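Long-range contact in nitrogenase molybdenum-iron protein beta chain (Clostridium pasteurianum, PDB 4WES), which forms, with the alpha chain, the molybdenum-iron component of nitrogenase, which reduces dinitrogen to ammonium, and shares an [8Fe-7S] cluster with that chain: residues His59-Ala64 against Asp415-Tyr420. Numbering follows the deposited sequence.
Sequences HFKEPA and DRYGHY. With FE2 (Fe (II) ion), chain J.
Tyr-420 lays its ring against the C-terminal turn of helix 46-60, with Phe-60 O 3.4 Å above one face, toward the rim, and Gly-418 CA over the opposite face. Its CB meets the edge of the Phe-60 ring (Tyr-420 CB to Phe-60 CD1 3.8 Å), while Tyr-420 CD1 and CE1 lie beside His-59 O. That carbonyl also takes a weak, bent hydrogen bond from His-419 NE2 (3.1 Å, N-H...O angle 129°), which has a second weak acceptor in Ile-413 O. The two imidazoles form an edge-to-face pair, planes at 83°: His-419 CE1 lies over the face of His-59, toward the rim, 3.6 Å from His-59 NE2. His-59 ND1 is hydrogen-bonded with Ile-413 N.

The aliphatic chain of Lys-61 extends this close-packed side onto both tyrosines at somewhat longer distances. Lys-61, with positive phi just past the helix end, crosses Tyr-417 at about a right angle, Lys-61 CE 3.8 Å from Tyr-417 CE1, and passes CG beside Tyr-420 OH. Its NZ is hydrogen-bonded to Arg-58 O and Met-414 O. The looser side is the hydrated metal, where Lys-61 O (2.1 Å) and Glu-62 OE2 (2.0 Å) bind the iron(II) ion with two waters. One of these waters donates to Phe-60 O, linking the metal shell to the carbonyl over Tyr-420.

Asp-301 and Asp-305 of the second beta subunit complete the iron site, so this buried contact adjoins the beta-beta interface of the tetramer; Lys-473 of the alpha chain pairs with Glu-62 OE1. Within the chain, it joins the end of helix 46-60 to the loop between strand 406-408, an outermost strand of the five-stranded parallel sheet, and helix 426-448.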
loop_
_atom_site.group_PDB
_atom_site.type_symbol
_atom_site.label_atom_id
_atom_site.label_comp_id
_atom_site.label_asym_id
_atom_site.label_seq_id
_atom_site.Cartn_x
_atom_site.Cartn_y
_atom_site.Cartn_z
ATOM N N HIS B 59 -13.086 -12.522 5.251
ATOM C CA HIS B 59 -12.394 -11.382 5.833
ATOM C C HIS B 59 -11.037 -11.805 6.396
ATOM O O HIS B 59 -10.021 -11.184 6.110
ATOM C CB HIS B 59 -13.296 -10.745 6.915
ATOM C CG HIS B 59 -12.666 -9.615 7.654
ATOM N ND1 HIS B 59 -12.915 -8.297 7.363
ATOM C CD2 HIS B 59 -11.889 -9.631 8.756
ATOM C CE1 HIS B 59 -12.267 -7.553 8.231
ATOM N NE2 HIS B 59 -11.642 -8.336 9.083
ATOM N N PHE B 60 -11.022 -12.835 7.234
ATOM C CA PHE B 60 -9.816 -13.205 7.985
ATOM C C PHE B 60 -8.936 -14.223 7.273
ATOM O O PHE B 60 -7.797 -14.431 7.723
ATOM C CB PHE B 60 -10.221 -13.748 9.359
ATOM C CG PHE B 60 -10.699 -12.683 10.291
ATOM C CD1 PHE B 60 -9.807 -11.743 10.784
ATOM C CD2 PHE B 60 -12.033 -12.600 10.691
ATOM C CE1 PHE B 60 -10.233 -10.715 11.613
ATOM C CE2 PHE B 60 -12.454 -11.578 11.532
ATOM C CZ PHE B 60 -11.545 -10.629 11.983
ATOM N N LYS B 61 -9.433 -14.873 6.228
ATOM C CA LYS B 61 -8.732 -15.987 5.590
ATOM C C LYS B 61 -8.379 -17.020 6.668
ATOM O O LYS B 61 -7.258 -17.523 6.733
ATOM C CB LYS B 61 -7.505 -15.538 4.784
ATOM C CG LYS B 61 -7.783 -14.388 3.827
ATOM C CD LYS B 61 -8.928 -14.595 2.864
ATOM C CE LYS B 61 -8.970 -13.485 1.823
ATOM N NZ LYS B 61 -10.307 -13.467 1.126
ATOM N N GLU B 62 -9.384 -17.368 7.463
ATOM C CA GLU B 62 -9.262 -18.305 8.587
ATOM C C GLU B 62 -10.515 -19.135 8.657
ATOM O O GLU B 62 -11.582 -18.692 8.204
ATOM C CB GLU B 62 -9.108 -17.580 9.923
ATOM C CG GLU B 62 -7.782 -16.850 10.143
ATOM C CD GLU B 62 -6.671 -17.857 10.340
ATOM O OE1 GLU B 62 -6.501 -18.312 11.513
ATOM O OE2 GLU B 62 -5.943 -18.198 9.363
ATOM N N PRO B 63 -10.451 -20.309 9.312
ATOM C CA PRO B 63 -11.672 -21.006 9.668
ATOM C C PRO B 63 -12.555 -20.123 10.561
ATOM O O PRO B 63 -12.041 -19.275 11.296
ATOM C CB PRO B 63 -11.156 -22.213 10.488
ATOM C CG PRO B 63 -9.742 -22.383 10.027
ATOM C CD PRO B 63 -9.255 -20.975 9.836
ATOM N N ALA B 64 -13.843 -20.397 10.540
ATOM C CA ALA B 64 -14.792 -19.747 11.466
ATOM C C ALA B 64 -15.896 -20.738 11.736
ATOM O O ALA B 64 -16.804 -20.909 10.903
ATOM C CB ALA B 64 -15.334 -18.439 10.898
ATOM N N ASP B 415 -10.633 -8.858 0.300
ATOM C CA ASP B 415 -9.908 -8.871 -0.951
ATOM C C ASP B 415 -8.426 -8.574 -0.812
ATOM O O ASP B 415 -7.777 -8.349 -1.821
ATOM C CB ASP B 415 -10.567 -7.942 -1.988
ATOM C CG ASP B 415 -10.738 -6.500 -1.533
ATOM O OD1 ASP B 415 -10.637 -6.208 -0.308
ATOM O OD2 ASP B 415 -10.962 -5.660 -2.433
ATOM N N ARG B 416 -7.905 -8.623 0.414
ATOM C CA ARG B 416 -6.458 -8.412 0.592
ATOM C C ARG B 416 -5.947 -9.387 1.671
ATOM O O ARG B 416 -6.723 -9.904 2.482
ATOM C CB ARG B 416 -6.120 -6.988 0.945
ATOM C CG ARG B 416 -6.384 -5.962 -0.166
ATOM C CD ARG B 416 -5.461 -6.168 -1.376
ATOM N NE ARG B 416 -5.576 -5.149 -2.412
ATOM C CZ ARG B 416 -6.472 -5.183 -3.392
ATOM N NH1 ARG B 416 -7.397 -6.111 -3.480
ATOM N NH2 ARG B 416 -6.465 -4.241 -4.334
ATOM N N TYR B 417 -4.654 -9.579 1.681
ATOM C CA TYR B 417 -4.024 -10.586 2.553
ATOM C C TYR B 417 -3.129 -9.914 3.561
ATOM O O TYR B 417 -2.202 -9.195 3.227
ATOM C CB TYR B 417 -3.215 -11.575 1.721
ATOM C CG TYR B 417 -4.158 -12.430 0.913
ATOM C CD1 TYR B 417 -4.577 -13.637 1.371
ATOM C CD2 TYR B 417 -4.665 -12.008 -0.324
ATOM C CE1 TYR B 417 -5.464 -14.427 0.704
ATOM C CE2 TYR B 417 -5.587 -12.775 -0.998
ATOM C CZ TYR B 417 -5.992 -13.988 -0.514
ATOM O OH TYR B 417 -6.886 -14.807 -1.158
ATOM N N GLY B 418 -3.377 -10.203 4.843
ATOM C CA GLY B 418 -2.555 -9.709 5.933
ATOM C C GLY B 418 -3.056 -8.482 6.647
ATOM O O GLY B 418 -2.463 -8.065 7.662
ATOM N N HIS B 419 -4.158 -7.897 6.182
ATOM C CA HIS B 419 -4.669 -6.665 6.766
ATOM C C HIS B 419 -5.025 -6.881 8.230
ATOM O O HIS B 419 -4.890 -5.961 9.041
ATOM C CB HIS B 419 -5.863 -6.122 5.972
ATOM C CG HIS B 419 -7.059 -7.008 5.967
ATOM N ND1 HIS B 419 -7.984 -6.978 6.978
ATOM C CD2 HIS B 419 -7.483 -7.952 5.089
ATOM C CE1 HIS B 419 -8.926 -7.870 6.730
ATOM N NE2 HIS B 419 -8.649 -8.473 5.593
ATOM N N TYR B 420 -5.436 -8.096 8.550
ATOM C CA TYR B 420 -5.899 -8.459 9.878
ATOM C C TYR B 420 -4.752 -8.604 10.890
ATOM O O TYR B 420 -5.007 -8.815 12.068
ATOM C CB TYR B 420 -6.771 -9.751 9.831
ATOM C CG TYR B 420 -6.277 -10.681 8.772
ATOM C CD1 TYR B 420 -6.904 -10.709 7.529
ATOM C CD2 TYR B 420 -5.146 -11.479 8.943
ATOM C CE1 TYR B 420 -6.408 -11.460 6.490
ATOM C CE2 TYR B 420 -4.653 -12.248 7.919
ATOM C CZ TYR B 420 -5.270 -12.231 6.677
ATOM O OH TYR B 420 -4.767 -12.911 5.609
HETATM FE FE FE2 J . -5.330 -17.725 7.480
HETATM O O HOH W 1 -5.361 -15.674 8.037
HETATM O O HOH W 2 -5.340 -19.745 7.038
#